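Local coordinates for protein putative nucleoside-diphosphate-sugar epimerase (Staphylococcus aureus subsp. aureus, PDB 3E48) that is of unconfirmed function but probably binds NAD(P)H through a Rossmann-type domain, as in nucleoside-diphosphate-sugar epimerases, at residues Ser198-Asp203 with Asn267-Thr272. Residues are numbered along the deposited sequence; the frame is centred on the assembly and turned at random.
Sequences SGYSYD and NDQPQT
The ring of Y200 has T272 CG2 over one face, P270 CG above the rim on the other side, and P270 O at its edge. T272 CG2 makes a CH-pi contact, 4.1 Å from the centroid of the Y200 ring and 27° off the ring normal. CG2 lies beside its own backbone N, while OG1 (chi1 66°) turns to the N-H of S275 and caps the helix that follows. In the ring plane, P270 O accepts the short hydrogen bond from Y200 OH, 2.5 Å long; the hydroxyl is tilted 28° from the carbonyl plane. Q271 O also lies at the edge, in contact 3.5 Å from Y200 CE1. The proline ring adds an apolar touch, with P270 CG 3.5 Å from Y200 CE1, and also touches G199, its CG 3.9 Å from G199 O. The Y200 phenol thus holds the irregular loop 267-272, a worked example of a strand side chain, not a backbone pair, making the hydrogen bond to a loop. Y202 extends the contact: its OH lies 3.9 Å from T272 CA and is hydrogen-bonded to L273 N. Strand 194-203 carries a classic bulge here, with G199 and Y200 set opposite the single residue Y171 of antiparallel strand 168-172. The loop links helix 261-266, whose F262 touches P270, to helix 273-277, and is tied to helix 174-186 by the D268-R179 salt bridge.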
loop_
_atom_site.group_PDB
_atom_site.type_symbol
_atom_site.label_atom_id
_atom_site.label_comp_id
_atom_site.label_asym_id
_atom_site.label_seq_id
_atom_site.Cartn_x
_atom_site.Cartn_y
_atom_site.Cartn_z
ATOM N N SER B 198 -5.578 -17.036 -9.170
ATOM C CA SER B 198 -6.948 -17.197 -8.698
ATOM C C SER B 198 -7.495 -18.584 -9.029
ATOM O O SER B 198 -7.013 -19.250 -9.945
ATOM C CB SER B 198 -7.842 -16.120 -9.327
ATOM O OG SER B 198 -7.862 -16.228 -10.745
ATOM N N GLY B 199 -8.491 -19.020 -8.263
ATOM C CA GLY B 199 -9.094 -20.322 -8.491
ATOM C C GLY B 199 -10.546 -20.165 -8.906
ATOM O O GLY B 199 -10.841 -20.043 -10.093
ATOM N N TYR B 200 -11.454 -20.177 -7.934
ATOM C CA TYR B 200 -12.873 -20.007 -8.223
ATOM C C TYR B 200 -13.535 -19.080 -7.214
ATOM O O TYR B 200 -13.218 -19.111 -6.022
ATOM C CB TYR B 200 -13.603 -21.358 -8.216
ATOM C CG TYR B 200 -13.029 -22.351 -9.194
ATOM C CD1 TYR B 200 -11.989 -23.200 -8.820
ATOM C CD2 TYR B 200 -13.481 -22.397 -10.519
ATOM C CE1 TYR B 200 -11.406 -24.066 -9.737
ATOM C CE2 TYR B 200 -12.904 -23.262 -11.445
ATOM C CZ TYR B 200 -11.867 -24.091 -11.047
ATOM O OH TYR B 200 -11.270 -24.928 -11.958
ATOM N N SER B 201 -14.455 -18.252 -7.700
ATOM C CA SER B 201 -15.184 -17.323 -6.842
ATOM C C SER B 201 -16.511 -17.948 -6.447
ATOM O O SER B 201 -17.255 -18.457 -7.295
ATOM C CB SER B 201 -15.444 -15.998 -7.566
ATOM O OG SER B 201 -14.235 -15.302 -7.825
ATOM N N TYR B 202 -16.797 -17.910 -5.152
ATOM C CA TYR B 202 -18.026 -18.470 -4.608
ATOM C C TYR B 202 -18.671 -17.456 -3.680
ATOM O O TYR B 202 -17.978 -16.808 -2.893
ATOM C CB TYR B 202 -17.725 -19.710 -3.766
ATOM C CG TYR B 202 -16.958 -20.814 -4.458
ATOM C CD1 TYR B 202 -17.536 -21.556 -5.488
ATOM C CD2 TYR B 202 -15.671 -21.160 -4.038
ATOM C CE1 TYR B 202 -16.857 -22.621 -6.075
ATOM C CE2 TYR B 202 -14.984 -22.221 -4.620
ATOM C CZ TYR B 202 -15.583 -22.949 -5.636
ATOM O OH TYR B 202 -14.916 -24.009 -6.203
ATOM N N ASP B 203 -19.987 -17.300 -3.768
ATOM C CA ASP B 203 -20.654 -16.408 -2.837
ATOM C C ASP B 203 -20.775 -17.318 -1.618
ATOM O O ASP B 203 -20.566 -18.525 -1.734
ATOM C CB ASP B 203 -22.030 -15.971 -3.359
ATOM C CG ASP B 203 -22.971 -17.131 -3.595
ATOM O OD1 ASP B 203 -24.125 -16.874 -3.988
ATOM O OD2 ASP B 203 -22.565 -18.293 -3.392
ATOM N N ASN B 267 -0.792 -24.290 -17.451
ATOM C CA ASN B 267 -1.452 -24.994 -18.546
ATOM C C ASN B 267 -2.444 -26.038 -18.019
ATOM O O ASN B 267 -2.502 -27.171 -18.499
ATOM C CB ASN B 267 -0.408 -25.665 -19.454
ATOM C CG ASN B 267 0.657 -24.691 -19.949
ATOM O OD1 ASN B 267 1.506 -24.237 -19.181
ATOM N ND2 ASN B 267 0.610 -24.361 -21.236
ATOM N N ASP B 268 -3.231 -25.644 -17.025
ATOM C CA ASP B 268 -4.216 -26.541 -16.441
ATOM C C ASP B 268 -5.273 -25.721 -15.718
ATOM O O ASP B 268 -5.122 -24.510 -15.558
ATOM C CB ASP B 268 -3.524 -27.516 -15.475
ATOM C CG ASP B 268 -4.472 -28.555 -14.906
ATOM O OD1 ASP B 268 -5.396 -28.991 -15.629
ATOM O OD2 ASP B 268 -4.282 -28.954 -13.737
ATOM N N GLN B 269 -6.347 -26.381 -15.308
ATOM C CA GLN B 269 -7.435 -25.723 -14.596
ATOM C C GLN B 269 -7.186 -25.833 -13.095
ATOM O O GLN B 269 -6.693 -26.854 -12.618
ATOM C CB GLN B 269 -8.765 -26.402 -14.931
ATOM C CG GLN B 269 -9.191 -26.305 -16.391
ATOM C CD GLN B 269 -9.636 -24.909 -16.774
ATOM O OE1 GLN B 269 -10.487 -24.317 -16.112
ATOM N NE2 GLN B 269 -9.075 -24.382 -17.854
ATOM N N PRO B 270 -7.506 -24.779 -12.331
ATOM C CA PRO B 270 -7.291 -24.858 -10.883
ATOM C C PRO B 270 -8.262 -25.869 -10.283
ATOM O O PRO B 270 -9.322 -26.122 -10.851
ATOM C CB PRO B 270 -7.567 -23.429 -10.413
ATOM C CG PRO B 270 -8.549 -22.918 -11.421
ATOM C CD PRO B 270 -7.972 -23.438 -12.721
ATOM N N GLN B 271 -7.896 -26.455 -9.149
ATOM C CA GLN B 271 -8.756 -27.429 -8.500
ATOM C C GLN B 271 -9.937 -26.746 -7.816
ATOM O O GLN B 271 -9.763 -25.760 -7.100
ATOM C CB GLN B 271 -7.969 -28.236 -7.467
ATOM C CG GLN B 271 -8.761 -29.399 -6.899
ATOM C CD GLN B 271 -7.968 -30.228 -5.910
ATOM O OE1 GLN B 271 -8.318 -31.377 -5.627
ATOM N NE2 GLN B 271 -6.901 -29.651 -5.370
ATOM N N THR B 272 -11.136 -27.269 -8.049
ATOM C CA THR B 272 -12.352 -26.725 -7.452
ATOM C C THR B 272 -12.419 -27.099 -5.980
ATOM O O THR B 272 -11.735 -28.023 -5.536
ATOM C CB THR B 272 -13.605 -27.314 -8.112
ATOM O OG1 THR B 272 -13.664 -28.720 -7.825
ATOM C CG2 THR B 272 -13.570 -27.106 -9.613
#